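Local coordinates for malonate decarboxylase subunit alpha (Acinetobacter baumannii ATCC 17978, PDB 6MPR), which probably acts as the transferase subunit of malonate decarboxylase, exchanging acetate for malonate on the thiol of the acyl carrier protein, at residues A[163-168]-A[199-204]; A[209-214]-A[343-348]; A[318-323]-A[336-341]. All coordinates share one frame; numbering follows the deposited sequence.

Interaction 1 (A[163-168]-A[199-204]); sequences GFMADR and VNELVD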
# COMPACT_ATOMS: atom_id res chain seq x y z
N GLY A 163 14.26 19.25 0.70
CA GLY A 163 14.42 19.07 -0.73
C GLY A 163 15.70 19.72 -1.22
O GLY A 163 16.43 20.37 -0.47
N PHE A 164 15.98 19.52 -2.51
CA PHE A 164 17.18 20.11 -3.11
C PHE A 164 16.99 21.59 -3.39
O PHE A 164 17.87 22.41 -3.10
CB PHE A 164 17.53 19.40 -4.42
CG PHE A 164 18.21 18.07 -4.22
CD1 PHE A 164 19.55 18.01 -3.86
CD2 PHE A 164 17.52 16.89 -4.43
CE1 PHE A 164 20.18 16.79 -3.69
CE2 PHE A 164 18.14 15.67 -4.24
CZ PHE A 164 19.47 15.61 -3.89
N MET A 165 15.85 21.96 -3.97
CA MET A 165 15.69 23.30 -4.50
C MET A 165 14.23 23.73 -4.38
O MET A 165 13.32 22.91 -4.49
CB MET A 165 16.16 23.36 -5.96
CG MET A 165 16.19 24.73 -6.58
SD MET A 165 16.79 24.64 -8.28
CE MET A 165 18.55 24.88 -8.02
N ALA A 166 14.03 25.01 -4.10
CA ALA A 166 12.70 25.61 -4.15
C ALA A 166 12.77 26.90 -4.95
O ALA A 166 13.80 27.57 -4.98
CB ALA A 166 12.13 25.91 -2.76
N ASP A 167 11.66 27.24 -5.59
CA ASP A 167 11.50 28.58 -6.12
C ASP A 167 10.80 29.43 -5.06
O ASP A 167 10.50 28.95 -3.96
CB ASP A 167 10.76 28.55 -7.45
CG ASP A 167 9.29 28.16 -7.32
OD1 ASP A 167 8.75 28.08 -6.20
OD2 ASP A 167 8.67 27.92 -8.37
N ARG A 168 10.50 30.68 -5.38
CA ARG A 168 9.93 31.57 -4.38
C ARG A 168 8.42 31.41 -4.21
O ARG A 168 7.82 32.09 -3.38
CB ARG A 168 10.28 33.02 -4.69
CG ARG A 168 11.77 33.28 -4.59
CD ARG A 168 12.09 34.75 -4.73
NE ARG A 168 13.50 35.01 -4.49
CZ ARG A 168 14.00 35.31 -3.29
NH1 ARG A 168 13.20 35.37 -2.23
NH2 ARG A 168 15.30 35.53 -3.16
N VAL A 199 15.44 23.70 1.95
CA VAL A 199 16.05 23.38 0.66
C VAL A 199 17.52 23.75 0.66
O VAL A 199 17.96 24.68 1.36
CB VAL A 199 15.33 24.06 -0.54
CG1 VAL A 199 13.92 23.51 -0.69
CG2 VAL A 199 15.32 25.59 -0.39
N ASN A 200 18.29 23.03 -0.16
CA ASN A 200 19.72 23.34 -0.30
C ASN A 200 19.94 24.66 -1.02
O ASN A 200 20.89 25.38 -0.70
CB ASN A 200 20.44 22.23 -1.05
CG ASN A 200 20.46 20.92 -0.28
OD1 ASN A 200 20.06 20.87 0.88
ND2 ASN A 200 20.93 19.87 -0.93
N GLU A 201 19.07 24.99 -1.98
CA GLU A 201 19.20 26.16 -2.83
C GLU A 201 17.84 26.79 -3.08
O GLU A 201 16.84 26.09 -3.26
CB GLU A 201 19.78 25.78 -4.19
CG GLU A 201 21.25 25.60 -4.27
CD GLU A 201 21.63 25.29 -5.70
OE1 GLU A 201 21.46 24.12 -6.12
OE2 GLU A 201 22.05 26.22 -6.42
N LEU A 202 17.81 28.12 -3.17
CA LEU A 202 16.63 28.87 -3.56
C LEU A 202 16.85 29.50 -4.93
O LEU A 202 17.88 30.13 -5.16
CB LEU A 202 16.32 29.97 -2.54
CG LEU A 202 15.08 30.83 -2.76
CD1 LEU A 202 13.82 30.03 -2.50
CD2 LEU A 202 15.13 32.06 -1.87
N VAL A 203 15.87 29.33 -5.83
CA VAL A 203 15.85 30.02 -7.12
C VAL A 203 14.62 30.92 -7.17
O VAL A 203 13.73 30.85 -6.32
CB VAL A 203 15.88 29.05 -8.32
CG1 VAL A 203 17.12 28.20 -8.28
CG2 VAL A 203 14.65 28.19 -8.32
N ASP A 204 14.58 31.79 -8.19
CA ASP A 204 13.47 32.74 -8.29
C ASP A 204 12.24 32.12 -8.95
O ASP A 204 11.12 32.32 -8.48
CB ASP A 204 13.89 33.99 -9.05
CG ASP A 204 15.02 34.73 -8.38
OD1 ASP A 204 15.08 34.70 -7.13
OD2 ASP A 204 15.85 35.34 -9.09
O HOH W 1 17.61 20.93 2.33
O HOH W 2 20.27 22.15 -5.27
O HOH W 3 17.14 34.96 -5.45
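Segments 163-168 and 199-204 run side by side in parallel register, Met165 bridged to Glu201 and Ala166 to Leu202, in a small mixed sheet completed by the antiparallel strand 172-173. Both chains turn a corner, at Phe164 and at Asn200, as they leave the large parallel sheet that holds strands 158-163 and 194-199; the parallel pairing, which joins Gly163 to Val199 before the corner, continues into the next sheet. At the corner Phe164 and Met165 form a classic beta bulge, both facing Tyr173. Beyond it Ala166 N gives a hydrogen bond to Glu201 O (3.1 Å), and Val203 N reaches Ala166 O at 2.8 Å in a nearly straight bond (172°). On the face carrying Met165 and Glu201, the methionine bends at chi3 (-91°), which places CE by Glu201 OE1; its SD lies 3.6 Å from Val203 CG1, the two side chains crossing at about a right angle. Ala166 and Leu202 occupy the other face, where Ala166 CB sits against Val199 CG1 at 3.6 Å, with Val222 of strand 221-224 packing on Ala166. Asn200 OD1 accepts from Phe229 N, and a water lies within hydrogen-bonding distance of that oxygen and Gly163 O. At the far end Leu202 CD2 lies over one face of the Arg168 guanidinium, while Asp204 OD1 meets Arg168 NE in the guanidinium plane, a 3.1 Å salt bridge received on the anti side of the carboxylate.

Interaction 2 (A[209-214]-A[343-348]); sequences LPRVDI and DGALRS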
# COMPACT_ATOMS: atom_id res chain seq x y z
N LEU A 209 13.86 25.05 -11.78
CA LEU A 209 13.88 23.75 -11.12
C LEU A 209 14.03 22.65 -12.16
O LEU A 209 13.43 22.73 -13.24
CB LEU A 209 12.60 23.51 -10.32
CG LEU A 209 12.14 24.50 -9.26
CD1 LEU A 209 10.87 23.98 -8.61
CD2 LEU A 209 13.19 24.69 -8.22
N PRO A 210 14.81 21.62 -11.87
CA PRO A 210 14.86 20.47 -12.79
C PRO A 210 13.48 19.90 -13.07
O PRO A 210 13.13 19.63 -14.23
CB PRO A 210 15.78 19.50 -12.05
CG PRO A 210 16.72 20.44 -11.28
CD PRO A 210 15.79 21.51 -10.78
N ARG A 211 12.67 19.76 -12.03
CA ARG A 211 11.25 19.46 -12.15
C ARG A 211 10.59 19.86 -10.84
O ARG A 211 11.26 20.12 -9.84
CB ARG A 211 11.01 17.99 -12.46
CG ARG A 211 11.52 17.07 -11.35
CD ARG A 211 11.27 15.59 -11.67
NE ARG A 211 11.60 14.73 -10.54
CZ ARG A 211 12.61 13.88 -10.51
NH1 ARG A 211 13.42 13.75 -11.57
NH2 ARG A 211 12.81 13.15 -9.41
N VAL A 212 9.26 19.87 -10.85
CA VAL A 212 8.47 20.08 -9.64
C VAL A 212 8.05 18.72 -9.11
O VAL A 212 7.30 18.00 -9.76
CB VAL A 212 7.24 20.97 -9.90
CG1 VAL A 212 6.45 21.14 -8.61
CG2 VAL A 212 7.66 22.35 -10.44
N ASP A 213 8.55 18.37 -7.92
CA ASP A 213 8.14 17.15 -7.24
C ASP A 213 7.04 17.39 -6.22
O ASP A 213 6.21 16.50 -5.99
CB ASP A 213 9.34 16.51 -6.54
CG ASP A 213 10.33 15.91 -7.52
OD1 ASP A 213 9.92 14.99 -8.25
OD2 ASP A 213 11.49 16.34 -7.56
N ILE A 214 7.04 18.56 -5.58
CA ILE A 214 6.01 18.95 -4.63
C ILE A 214 5.49 20.29 -5.12
O ILE A 214 6.24 21.27 -5.15
CB ILE A 214 6.54 19.09 -3.20
CG1 ILE A 214 7.24 17.82 -2.71
CG2 ILE A 214 5.40 19.51 -2.25
CD1 ILE A 214 6.32 16.63 -2.55
N ASP A 343 13.87 15.52 -16.99
CA ASP A 343 15.08 16.26 -16.64
C ASP A 343 16.32 15.35 -16.60
O ASP A 343 17.44 15.85 -16.71
CB ASP A 343 14.90 16.96 -15.29
CG ASP A 343 14.84 15.98 -14.11
OD1 ASP A 343 13.76 15.44 -13.84
OD2 ASP A 343 15.88 15.76 -13.45
N GLY A 344 16.14 14.04 -16.43
CA GLY A 344 17.24 13.10 -16.40
C GLY A 344 17.44 12.38 -15.07
O GLY A 344 17.99 11.27 -15.06
N ALA A 345 17.00 12.95 -13.95
CA ALA A 345 17.36 12.43 -12.64
C ALA A 345 16.34 11.42 -12.10
O ALA A 345 15.13 11.50 -12.38
CB ALA A 345 17.52 13.57 -11.63
N LEU A 346 16.84 10.47 -11.30
CA LEU A 346 16.01 9.50 -10.59
C LEU A 346 14.83 10.16 -9.90
O LEU A 346 14.94 11.25 -9.34
CB LEU A 346 16.87 8.77 -9.54
CG LEU A 346 16.21 7.76 -8.59
CD1 LEU A 346 15.69 6.54 -9.35
CD2 LEU A 346 17.16 7.33 -7.44
N ARG A 347 13.68 9.46 -9.90
CA ARG A 347 12.53 9.78 -9.05
C ARG A 347 12.28 8.57 -8.16
O ARG A 347 11.70 7.57 -8.60
CB ARG A 347 11.30 10.13 -9.89
CG ARG A 347 9.95 10.04 -9.20
CD ARG A 347 9.45 11.36 -8.59
NE ARG A 347 8.10 11.16 -8.04
CZ ARG A 347 7.38 12.08 -7.40
NH1 ARG A 347 7.85 13.31 -7.20
NH2 ARG A 347 6.17 11.75 -6.95
N SER A 348 12.78 8.63 -6.93
CA SER A 348 12.39 7.62 -5.96
C SER A 348 11.01 7.95 -5.43
O SER A 348 10.48 9.05 -5.59
CB SER A 348 13.39 7.57 -4.81
OG SER A 348 13.57 8.87 -4.28
O HOH W 4 4.77 14.12 -5.83
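Four charged side chains, Arg211, Asp213, Asp343 and Arg347, link two loops that have no regular secondary structure here, and a single carboxylate oxygen, Asp213 OD1, receives both arginines. Arg211 NE reaches Asp213 OD1 from its own loop at 2.9 Å, on the syn side and almost straight (177°). Arg347 NH1 comes across from the other loop to Asp213 OD1, also at 2.9 Å, but on the anti side. The second oxygen, Asp213 OD2, accepts from Thr174 N and Gly175 N, so the whole carboxylate is gripped. Arg211 extends from CG to NE and turns the rest of its guanidinium edge to the 343-348 loop. Arg211 NH1 bonds the syn lone pair of Asp343 OD1 at 2.9 Å and also Ala345 O, approaching that carbonyl from above its plane. Arg211 NH2 gives a straight bond to Leu346 O (2.9 Å). Four hydrogen bonds thus hold this buried guanidinium by its edge. Arg347 bends at chi2 (94°), which sets its CD 3.7 Å from Asp213 OD1; its NE pairs with Glu186 of the second subunit, whose Phe190 packs on both arginines. A water joins Arg347 NH2 to Asp213 O. Within the 343-348 loop Asp343 OD2 accepts from Ala345 N at 3.1 Å, an Asx turn. Together these bonds make a partly buried salt-bridge network bordering the subunit interface, with an Asx turn holding two residues that accept from Arg211.

Interaction 3 (A[318-323]-A[336-341]); sequences VHCFGT and DVFFTG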
# COMPACT_ATOMS: atom_id res chain seq x y z
N VAL A 318 14.30 -1.32 -12.26
CA VAL A 318 14.43 -1.07 -10.83
C VAL A 318 13.59 0.14 -10.50
O VAL A 318 13.79 1.21 -11.10
CB VAL A 318 15.89 -0.81 -10.41
CG1 VAL A 318 16.00 -0.57 -8.91
CG2 VAL A 318 16.79 -1.94 -10.84
N HIS A 319 12.67 -0.01 -9.55
CA HIS A 319 11.99 1.11 -8.90
C HIS A 319 12.57 1.28 -7.51
O HIS A 319 12.82 0.29 -6.81
CB HIS A 319 10.48 0.87 -8.81
CG HIS A 319 9.73 2.09 -8.42
ND1 HIS A 319 9.37 2.35 -7.11
CD2 HIS A 319 9.37 3.18 -9.14
CE1 HIS A 319 8.77 3.53 -7.05
NE2 HIS A 319 8.77 4.06 -8.27
N CYS A 320 12.79 2.54 -7.09
CA CYS A 320 13.64 2.85 -5.94
C CYS A 320 12.86 3.52 -4.82
O CYS A 320 12.04 4.40 -5.07
CB CYS A 320 14.78 3.79 -6.33
SG CYS A 320 15.93 3.12 -7.54
N PHE A 321 13.18 3.12 -3.57
CA PHE A 321 12.67 3.81 -2.39
C PHE A 321 13.35 5.16 -2.19
O PHE A 321 12.74 6.09 -1.65
CB PHE A 321 12.89 2.96 -1.13
CG PHE A 321 12.54 1.51 -1.28
CD1 PHE A 321 11.24 1.08 -1.08
CD2 PHE A 321 13.51 0.59 -1.59
CE1 PHE A 321 10.92 -0.27 -1.18
CE2 PHE A 321 13.21 -0.76 -1.70
CZ PHE A 321 11.91 -1.19 -1.51
N GLY A 322 14.61 5.27 -2.60
CA GLY A 322 15.45 6.43 -2.42
C GLY A 322 16.64 6.33 -3.36
O GLY A 322 16.71 5.43 -4.19
N THR A 323 17.57 7.26 -3.21
CA THR A 323 18.79 7.28 -4.00
C THR A 323 19.84 6.36 -3.38
O THR A 323 19.59 5.66 -2.40
CB THR A 323 19.33 8.71 -4.10
OG1 THR A 323 20.29 8.77 -5.16
CG2 THR A 323 20.04 9.12 -2.79
N ASP A 336 16.96 3.29 -19.27
CA ASP A 336 16.14 2.14 -19.65
C ASP A 336 15.78 1.25 -18.46
O ASP A 336 14.76 0.56 -18.50
CB ASP A 336 16.85 1.31 -20.73
CG ASP A 336 16.71 1.92 -22.11
OD1 ASP A 336 15.82 2.78 -22.27
OD2 ASP A 336 17.47 1.55 -23.04
N VAL A 337 16.59 1.28 -17.41
CA VAL A 337 16.42 0.41 -16.25
C VAL A 337 15.69 1.11 -15.11
O VAL A 337 14.78 0.55 -14.52
CB VAL A 337 17.79 -0.12 -15.79
CG1 VAL A 337 17.65 -0.93 -14.51
CG2 VAL A 337 18.38 -0.97 -16.91
N PHE A 338 16.09 2.35 -14.81
CA PHE A 338 15.59 3.10 -13.66
C PHE A 338 14.44 4.03 -14.07
O PHE A 338 14.19 4.26 -15.25
CB PHE A 338 16.72 3.91 -13.01
CG PHE A 338 17.82 3.05 -12.40
CD1 PHE A 338 17.67 2.54 -11.12
CD2 PHE A 338 18.96 2.75 -13.12
CE1 PHE A 338 18.65 1.74 -10.56
CE2 PHE A 338 19.96 1.93 -12.56
CZ PHE A 338 19.79 1.43 -11.28
N PHE A 339 13.75 4.58 -13.06
CA PHE A 339 12.69 5.55 -13.29
C PHE A 339 13.29 6.95 -13.15
O PHE A 339 13.68 7.37 -12.05
CB PHE A 339 11.53 5.33 -12.32
CG PHE A 339 10.70 4.10 -12.64
CD1 PHE A 339 11.13 2.84 -12.24
CD2 PHE A 339 9.52 4.20 -13.37
CE1 PHE A 339 10.39 1.69 -12.54
CE2 PHE A 339 8.76 3.06 -13.67
CZ PHE A 339 9.20 1.81 -13.25
N THR A 340 13.38 7.68 -14.26
CA THR A 340 14.04 8.97 -14.29
C THR A 340 13.12 9.99 -14.94
O THR A 340 12.30 9.65 -15.80
CB THR A 340 15.37 8.92 -15.06
OG1 THR A 340 15.11 8.58 -16.43
CG2 THR A 340 16.33 7.91 -14.43
N GLY A 341 13.23 11.24 -14.49
CA GLY A 341 12.41 12.28 -15.05
C GLY A 341 12.91 12.74 -16.40
O GLY A 341 14.02 12.41 -16.83
O HOH W 5 14.36 3.67 -10.41
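His319 turns the edge of its imidazole to one face of the Phe339 ring, with CD2 3.6 Å above the plane and offset toward the rim. It is a T-shaped (edge-to-face) pair, the centroids 5.0 Å apart and the planes at 75°. At the edge of the same phenyl ring lies Val318 O, 3.3 Å from Phe339 CD1 and close to the ring plane. The Phe338 ring has other neighbours: Val337 CG1 sits over one face near the rim, and Cys320 SG meets the edge, 4.0 Å from Phe338 CD1, in a sulfur-aromatic contact. Val318 lies alongside Phe338, its CB touching Phe338 CE1 at 3.8 Å, while Val318 CG2 reaches over to Val337 CG1. The backbones are joined directly at one point, Val318 N giving a hydrogen bond to Val337 O (3.0 Å, 160°), the donor standing above the carbonyl plane. One residue further on, a water at the edges of both phenyl rings bridges the chains, donating to Val318 O at 2.6 Å and accepting from Phe339 N. All the residues that touch are buried. Within this chain strand 317-319 is an outer strand of the large mixed sheet, next to strand 297-299, and the 336-341 loop runs along its side. Helix 350-359 meets His319 through Cys353, helix 328-332 packs Val331 on Phe338, and the second subunit brings Val151 to His319 and Pro187 to Phe339.

In the fold
From the N terminus, interaction 1 comes first: residues 199-204 return to 163-168, closing a loop that contains strand 172-173 and helix 181-189. The chain then goes directly into 209-214, where interaction 2 opens. The two touch through Leu209, whose CD2 packs on Met165 and Val203. Interaction 2 closes only at 343-348, so its long loop encloses interaction 3, a short excursion from strand 317-319 through helix 328-332 and back to 336-341. Interactions 2 and 3 meet where Arg347 N probably bonds Phe339 O. In this way the small sheet beside the first parallel sheet is connected to the edge of the second large sheet, and interactions 2 and 3 both border the second subunit.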